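Local coordinates for protein ADP-ribosylglycohydrolase (PDB 2YZV) that belongs to the ADP-ribosylglycohydrolase family, an all-helical fold, and carries two bound magnesium ions, at residues A[127-133]-A[154-159]. Sequence-based numbering, arbitrary orientation.
Sequences GNGPLMR and AARTTH
His159 lays one face of its imidazole against Pro130, whose CD sits 3.4 Å above the ring centroid, only 6° off the normal: a CH-pi contact between the short helix 129-132 and the turn leaving helix 147-156. This is the all-helical ADP-ribosylglycohydrolase fold, and the first segment runs close to a bound magnesium ion, with Asn128 ND2 hydrogen-bonded to Asp251, a ligand of one of the two ions. Elsewhere on the proline, Pro130 CB presses on Ala155 CB at 3.5 Å, a tight fit, and Thr168 of helix 162-179 packs against both residues.

Arg133 makes the polar half of the contact. With chi2 and chi3 near 180°, its chain runs extended from CG to NE and carries the guanidinium past Pro130, whose CA lies over one face of the group, to Ala154 and Thr158. Arg133 NH1 and NH2 grip Thr158 OG1 end-on, at 3.0 and 2.9 Å, with the oxygen in the guanidinium plane. NH2 also reaches Ala154 O, which receives a second bond from Thr157 OG1, while NH1 is held by Gln61 of helix 57-72 as well.

Thr158 OG1 and His159 ND1 share a hydrogen bond of 2.7 Å, helping to fix the ring's rotation. At the ring's other nitrogen, one water in the imidazole plane, 2.9 Å from His159 NE2, accepts a hydrogen bond from Gly129 N at 3.1 Å.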
# COMPACT_ATOMS: atom_id res chain seq x y z
N GLY A 127 -5.18 -11.27 -5.11
CA GLY A 127 -3.94 -10.89 -4.44
C GLY A 127 -3.94 -9.47 -3.90
O GLY A 127 -4.88 -8.72 -4.13
N ASN A 128 -2.87 -9.12 -3.20
CA ASN A 128 -2.74 -7.80 -2.58
C ASN A 128 -2.15 -6.69 -3.44
O ASN A 128 -1.91 -5.60 -2.94
CB ASN A 128 -1.90 -7.93 -1.31
CG ASN A 128 -0.56 -8.58 -1.57
OD1 ASN A 128 -0.03 -8.51 -2.68
ND2 ASN A 128 0.01 -9.21 -0.55
N GLY A 129 -1.92 -6.96 -4.72
CA GLY A 129 -1.35 -5.94 -5.59
C GLY A 129 -2.02 -4.58 -5.54
O GLY A 129 -1.34 -3.55 -5.52
N PRO A 130 -3.37 -4.52 -5.54
CA PRO A 130 -4.03 -3.21 -5.51
C PRO A 130 -3.77 -2.42 -4.23
O PRO A 130 -3.86 -1.20 -4.23
CB PRO A 130 -5.51 -3.57 -5.65
CG PRO A 130 -5.49 -4.88 -6.36
CD PRO A 130 -4.35 -5.60 -5.68
N LEU A 131 -3.47 -3.14 -3.15
CA LEU A 131 -3.23 -2.49 -1.86
C LEU A 131 -1.84 -1.89 -1.74
O LEU A 131 -1.67 -0.85 -1.11
CB LEU A 131 -3.39 -3.50 -0.73
CG LEU A 131 -4.65 -4.35 -0.66
CD1 LEU A 131 -4.60 -5.22 0.59
CD2 LEU A 131 -5.88 -3.45 -0.63
N MET A 132 -0.86 -2.55 -2.34
CA MET A 132 0.53 -2.12 -2.24
C MET A 132 0.86 -0.80 -2.92
O MET A 132 1.89 -0.18 -2.60
CB MET A 132 1.44 -3.20 -2.82
CG MET A 132 1.25 -3.42 -4.30
SD MET A 132 2.31 -4.71 -4.99
CE MET A 132 2.39 -4.20 -6.71
N ARG A 133 0.01 -0.35 -3.83
CA ARG A 133 0.26 0.87 -4.59
C ARG A 133 -0.76 1.99 -4.38
O ARG A 133 -0.69 3.02 -5.04
CB ARG A 133 0.30 0.52 -6.08
CG ARG A 133 -1.08 0.08 -6.61
CD ARG A 133 -1.05 -0.52 -8.01
NE ARG A 133 -2.41 -0.87 -8.43
CZ ARG A 133 -2.74 -2.00 -9.05
NH1 ARG A 133 -1.82 -2.91 -9.33
NH2 ARG A 133 -4.01 -2.23 -9.36
N ALA A 154 -9.08 1.65 -9.71
CA ALA A 154 -7.62 1.54 -9.70
C ALA A 154 -7.19 0.10 -9.43
O ALA A 154 -6.15 -0.36 -9.91
CB ALA A 154 -7.02 2.47 -8.64
N ALA A 155 -7.99 -0.62 -8.65
CA ALA A 155 -7.68 -2.00 -8.34
C ALA A 155 -8.01 -2.89 -9.54
O ALA A 155 -7.26 -3.80 -9.88
CB ALA A 155 -8.47 -2.47 -7.12
N ARG A 156 -9.14 -2.59 -10.18
CA ARG A 156 -9.63 -3.36 -11.32
C ARG A 156 -8.70 -3.43 -12.52
O ARG A 156 -8.88 -4.30 -13.38
CB ARG A 156 -11.00 -2.83 -11.75
CG ARG A 156 -12.13 -3.20 -10.80
CD ARG A 156 -13.44 -2.59 -11.26
NE ARG A 156 -13.75 -2.99 -12.63
CZ ARG A 156 -14.12 -2.15 -13.58
NH1 ARG A 156 -14.23 -0.85 -13.32
NH2 ARG A 156 -14.37 -2.59 -14.80
N THR A 157 -7.73 -2.54 -12.59
CA THR A 157 -6.79 -2.57 -13.70
C THR A 157 -6.01 -3.88 -13.72
O THR A 157 -5.69 -4.41 -14.79
CB THR A 157 -5.77 -1.41 -13.63
OG1 THR A 157 -5.12 -1.42 -12.35
CG2 THR A 157 -6.48 -0.07 -13.85
N THR A 158 -5.72 -4.43 -12.54
CA THR A 158 -4.94 -5.66 -12.45
C THR A 158 -5.58 -6.80 -11.66
O THR A 158 -5.19 -7.96 -11.80
CB THR A 158 -3.56 -5.39 -11.83
OG1 THR A 158 -3.74 -4.85 -10.52
CG2 THR A 158 -2.78 -4.40 -12.69
N HIS A 159 -6.56 -6.48 -10.81
CA HIS A 159 -7.23 -7.49 -9.99
C HIS A 159 -8.74 -7.34 -10.06
O HIS A 159 -9.27 -6.24 -9.94
CB HIS A 159 -6.78 -7.36 -8.53
CG HIS A 159 -5.34 -7.67 -8.30
ND1 HIS A 159 -4.32 -6.93 -8.87
CD2 HIS A 159 -4.74 -8.65 -7.59
CE1 HIS A 159 -3.16 -7.44 -8.52
NE2 HIS A 159 -3.38 -8.49 -7.74
O HOH W 1 -1.10 -9.54 -6.25